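Long-range contact in interpain A (Prevotella intermedia, PDB 3BB7), which probably acts as a cysteine protease of the C10 (streptopain) family, made as an inactive zymogen that activates itself by autocatalysis: residues F221-Y232 and Q311-K320. The protein carries 1 engineered substitution. Residues are numbered along the deposited sequence; the frame is centred on the assembly and turned at random.
Sequences FTDAEYITRANY and QDMVRGVYGK. Unlike the reference sequence in segment 221-232: N231 (reference Asp).
E225 and R315, and likewise I227 and M313, form antiparallel hydrogen-bonded pairs, each closed by two N-H...O=C bonds; the short axes of strands 225-228 and 312-315 pass 4.7 Å apart, their N-to-C directions 152° apart. R229 N to Q311 O (2.9 Å) carries the ladder one bond past the strands. On the face of E225, I227, M313 and R315, the R315 guanidinium lies beside the E225 carboxylate, planes 22° apart; R315 NE to E225 OE1 is 2.8 Å, a salt bridge whose hydrogen bond is weak because the N-H...O angle is 126°. I227 CD1 sits over the centre of that guanidinium, while I227 CG1 and M313 CG are 3.4 Å apart, tighter than usual van der Waals contact. On the face of Y226, T228, D312 and V314, T228 OG1, anti to the backbone N, donates to D312 OD2 (2.7 Å), which also accepts from a water bonded to Y226 OH. Past the strands, Y318 OH reaches the anti lone pair of D223 OD2 at 2.6 Å, and V317 CG1 lies over the centre of the F221 ring. R229 NH1 donates to Q311 OE1 (3.0 Å); R229 NH1 is also hydrogen-bonded to I296 O, and Q311 OE1 to Y253 OH. Strand 225-228 is an outermost strand of the chain's antiparallel sheet, paired through 312-315 to strand 251-255. The Q311 side chain is about 6 Å from that of H267, the predicted proton acceptor, so the R229-Q311 bond ties the edge strand to a residue close to the probable active site.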
loop_
_atom_site.group_PDB
_atom_site.type_symbol
_atom_site.label_atom_id
_atom_site.label_comp_id
_atom_site.label_asym_id
_atom_site.label_seq_id
_atom_site.Cartn_x
_atom_site.Cartn_y
_atom_site.Cartn_z
ATOM N N PHE A 221 16.165 10.359 -0.856
ATOM C CA PHE A 221 15.511 10.221 -2.155
ATOM C C PHE A 221 15.168 11.597 -2.705
ATOM O O PHE A 221 14.071 12.127 -2.464
ATOM C CB PHE A 221 14.243 9.374 -2.075
ATOM C CG PHE A 221 14.504 7.920 -1.817
ATOM C CD1 PHE A 221 14.969 7.089 -2.840
ATOM C CD2 PHE A 221 14.350 7.393 -0.540
ATOM C CE1 PHE A 221 15.205 5.702 -2.601
ATOM C CE2 PHE A 221 14.610 6.049 -0.259
ATOM C CZ PHE A 221 15.020 5.185 -1.295
ATOM N N THR A 222 16.143 12.170 -3.411
ATOM C CA THR A 222 16.039 13.546 -3.883
ATOM C C THR A 222 14.737 13.828 -4.623
ATOM O O THR A 222 14.165 14.918 -4.464
ATOM C CB THR A 222 17.245 13.872 -4.762
ATOM O OG1 THR A 222 17.217 13.075 -5.940
ATOM C CG2 THR A 222 18.485 13.574 -4.040
ATOM N N ASP A 223 14.275 12.868 -5.420
ATOM C CA ASP A 223 13.116 13.052 -6.297
ATOM C C ASP A 223 11.762 12.690 -5.663
ATOM O O ASP A 223 10.709 12.811 -6.326
ATOM C CB ASP A 223 13.290 12.245 -7.579
ATOM C CG ASP A 223 14.466 12.687 -8.407
ATOM O OD1 ASP A 223 15.076 13.745 -8.124
ATOM O OD2 ASP A 223 14.782 11.943 -9.367
ATOM N N ALA A 224 11.764 12.193 -4.425
ATOM C CA ALA A 224 10.490 11.758 -3.826
ATOM C C ALA A 224 9.504 12.917 -3.755
ATOM O O ALA A 224 9.873 14.057 -3.401
ATOM C CB ALA A 224 10.717 11.156 -2.444
ATOM N N GLU A 225 8.247 12.620 -4.091
ATOM C CA GLU A 225 7.212 13.660 -4.012
ATOM C C GLU A 225 5.836 13.026 -3.890
ATOM O O GLU A 225 5.581 11.956 -4.430
ATOM C CB GLU A 225 7.316 14.601 -5.232
ATOM C CG GLU A 225 7.090 13.864 -6.528
ATOM C CD GLU A 225 6.708 14.771 -7.680
ATOM O OE1 GLU A 225 6.846 14.329 -8.833
ATOM O OE2 GLU A 225 6.297 15.924 -7.430
ATOM N N TYR A 226 4.951 13.700 -3.173
ATOM C CA TYR A 226 3.592 13.248 -2.992
ATOM C C TYR A 226 2.703 13.979 -4.002
ATOM O O TYR A 226 2.869 15.187 -4.214
ATOM C CB TYR A 226 3.178 13.573 -1.530
ATOM C CG TYR A 226 1.781 14.124 -1.287
ATOM C CD1 TYR A 226 1.581 15.470 -0.978
ATOM C CD2 TYR A 226 0.674 13.290 -1.344
ATOM C CE1 TYR A 226 0.310 15.961 -0.760
ATOM C CE2 TYR A 226 -0.613 13.765 -1.097
ATOM C CZ TYR A 226 -0.783 15.098 -0.823
ATOM O OH TYR A 226 -2.061 15.553 -0.596
ATOM N N ILE A 227 1.782 13.242 -4.620
ATOM C CA ILE A 227 0.740 13.858 -5.470
ATOM C C ILE A 227 -0.617 13.282 -5.096
ATOM O O ILE A 227 -0.692 12.177 -4.544
ATOM C CB ILE A 227 1.051 13.667 -6.972
ATOM C CG1 ILE A 227 1.070 12.182 -7.386
ATOM C CG2 ILE A 227 2.379 14.415 -7.336
ATOM C CD1 ILE A 227 1.182 11.998 -8.897
ATOM N N THR A 228 -1.681 14.033 -5.368
ATOM C CA THR A 228 -3.004 13.564 -4.991
ATOM C C THR A 228 -3.934 13.437 -6.203
ATOM O O THR A 228 -3.891 14.250 -7.131
ATOM C CB THR A 228 -3.588 14.409 -3.872
ATOM O OG1 THR A 228 -4.685 13.702 -3.245
ATOM C CG2 THR A 228 -4.067 15.726 -4.388
ATOM N N ARG A 229 -4.739 12.370 -6.202
ATOM C CA ARG A 229 -5.503 12.027 -7.399
ATOM C C ARG A 229 -6.513 13.084 -7.806
ATOM O O ARG A 229 -6.778 13.237 -8.987
ATOM C CB ARG A 229 -6.198 10.668 -7.240
ATOM C CG ARG A 229 -6.740 10.185 -8.572
ATOM C CD ARG A 229 -7.272 8.776 -8.457
ATOM N NE ARG A 229 -7.984 8.439 -9.680
ATOM C CZ ARG A 229 -8.240 7.195 -10.091
ATOM N NH1 ARG A 229 -7.841 6.135 -9.379
ATOM N NH2 ARG A 229 -8.888 7.014 -11.238
ATOM N N ALA A 230 -7.064 13.822 -6.840
ATOM C CA ALA A 230 -8.075 14.819 -7.155
ATOM C C ALA A 230 -7.573 15.884 -8.129
ATOM O O ALA A 230 -8.374 16.516 -8.803
ATOM C CB ALA A 230 -8.577 15.474 -5.888
ATOM N N ASN A 231 -6.250 16.029 -8.233
ATOM C CA ASN A 231 -5.653 16.989 -9.163
ATOM C C ASN A 231 -5.542 16.510 -10.615
ATOM O O ASN A 231 -5.179 17.286 -11.495
ATOM C CB ASN A 231 -4.250 17.378 -8.672
ATOM C CG ASN A 231 -4.272 18.261 -7.440
ATOM O OD1 ASN A 231 -3.254 18.424 -6.790
ATOM N ND2 ASN A 231 -5.416 18.842 -7.125
ATOM N N TYR A 232 -5.851 15.240 -10.856
ATOM C CA TYR A 232 -5.640 14.604 -12.169
ATOM C C TYR A 232 -6.911 13.974 -12.723
ATOM O O TYR A 232 -7.731 13.404 -11.975
ATOM C CB TYR A 232 -4.600 13.493 -12.047
ATOM C CG TYR A 232 -3.227 14.037 -11.650
ATOM C CD1 TYR A 232 -2.906 14.251 -10.314
ATOM C CD2 TYR A 232 -2.253 14.317 -12.612
ATOM C CE1 TYR A 232 -1.648 14.769 -9.947
ATOM C CE2 TYR A 232 -1.004 14.827 -12.249
ATOM C CZ TYR A 232 -0.700 15.009 -10.925
ATOM O OH TYR A 232 0.538 15.508 -10.593
ATOM N N GLN A 311 -6.792 9.152 -2.166
ATOM C CA GLN A 311 -5.826 8.503 -3.060
ATOM C C GLN A 311 -4.679 9.438 -3.359
ATOM O O GLN A 311 -4.833 10.415 -4.097
ATOM C CB GLN A 311 -6.471 8.081 -4.379
ATOM C CG GLN A 311 -7.494 6.974 -4.248
ATOM C CD GLN A 311 -8.083 6.622 -5.594
ATOM O OE1 GLN A 311 -7.445 5.935 -6.414
ATOM N NE2 GLN A 311 -9.305 7.077 -5.836
ATOM N N ASP A 312 -3.559 9.142 -2.719
ATOM C CA ASP A 312 -2.329 9.883 -2.862
ATOM C C ASP A 312 -1.277 8.885 -3.316
ATOM O O ASP A 312 -1.416 7.675 -3.082
ATOM C CB ASP A 312 -1.869 10.447 -1.510
ATOM C CG ASP A 312 -2.946 11.241 -0.796
ATOM O OD1 ASP A 312 -3.068 11.092 0.445
ATOM O OD2 ASP A 312 -3.677 11.998 -1.464
ATOM N N MET A 313 -0.223 9.364 -3.960
ATOM C CA MET A 313 0.909 8.487 -4.241
ATOM C C MET A 313 2.184 9.211 -3.903
ATOM O O MET A 313 2.266 10.446 -3.975
ATOM C CB MET A 313 0.900 7.960 -5.689
ATOM C CG MET A 313 1.476 8.850 -6.741
ATOM S SD MET A 313 1.897 8.089 -8.359
ATOM C CE MET A 313 0.254 7.656 -8.938
ATOM N N VAL A 314 3.209 8.437 -3.583
ATOM C CA VAL A 314 4.553 8.992 -3.484
ATOM C C VAL A 314 5.299 8.385 -4.645
ATOM O O VAL A 314 5.420 7.139 -4.723
ATOM C CB VAL A 314 5.244 8.676 -2.152
ATOM C CG1 VAL A 314 6.654 9.228 -2.193
ATOM C CG2 VAL A 314 4.468 9.278 -1.001
ATOM N N ARG A 315 5.756 9.243 -5.560
ATOM C CA ARG A 315 6.571 8.809 -6.680
ATOM C C ARG A 315 7.974 9.400 -6.507
ATOM O O ARG A 315 8.210 10.210 -5.590
ATOM C CB ARG A 315 5.907 9.199 -8.010
ATOM C CG ARG A 315 5.868 10.672 -8.292
ATOM C CD ARG A 315 5.165 10.955 -9.631
ATOM N NE ARG A 315 4.976 12.392 -9.749
ATOM C CZ ARG A 315 4.509 12.996 -10.834
ATOM N NH1 ARG A 315 4.211 12.275 -11.914
ATOM N NH2 ARG A 315 4.340 14.318 -10.825
ATOM N N GLY A 316 8.923 8.980 -7.345
ATOM C CA GLY A 316 10.286 9.503 -7.263
ATOM C C GLY A 316 11.184 8.730 -6.316
ATOM O O GLY A 316 12.240 9.208 -5.956
ATOM N N VAL A 317 10.757 7.536 -5.901
ATOM C CA VAL A 317 11.545 6.693 -5.017
ATOM C C VAL A 317 12.183 5.594 -5.865
ATOM O O VAL A 317 11.496 4.712 -6.435
ATOM C CB VAL A 317 10.683 6.089 -3.897
ATOM C CG1 VAL A 317 11.518 5.174 -2.993
ATOM C CG2 VAL A 317 10.039 7.225 -3.048
ATOM N N TYR A 318 13.511 5.638 -5.943
ATOM C CA TYR A 318 14.296 4.687 -6.711
ATOM C C TYR A 318 15.739 4.991 -6.383
ATOM O O TYR A 318 16.038 5.992 -5.727
ATOM C CB TYR A 318 14.045 4.817 -8.240
ATOM C CG TYR A 318 13.809 6.225 -8.744
ATOM C CD1 TYR A 318 14.821 7.184 -8.729
ATOM C CD2 TYR A 318 12.539 6.613 -9.204
ATOM C CE1 TYR A 318 14.584 8.490 -9.169
ATOM C CE2 TYR A 318 12.307 7.905 -9.687
ATOM C CZ TYR A 318 13.337 8.833 -9.637
ATOM O OH TYR A 318 13.096 10.107 -10.061
ATOM N N GLY A 319 16.635 4.109 -6.802
ATOM C CA GLY A 319 18.070 4.337 -6.578
ATOM C C GLY A 319 18.621 5.447 -7.457
ATOM O O GLY A 319 17.968 5.878 -8.402
ATOM N N LYS A 320 19.822 5.941 -7.165
ATOM C CA LYS A 320 20.398 6.928 -8.079
ATOM C C LYS A 320 21.165 6.204 -9.165
ATOM O O LYS A 320 21.612 5.073 -8.970
ATOM C CB LYS A 320 21.255 8.001 -7.381
ATOM C CG LYS A 320 22.098 7.545 -6.198
ATOM C CD LYS A 320 22.833 8.730 -5.551
ATOM C CE LYS A 320 21.919 9.962 -5.374
ATOM N NZ LYS A 320 21.232 10.058 -4.046
HETATM O O HOH W 1 14.807 10.031 -5.425
HETATM O O HOH W 2 -3.948 14.067 0.504
#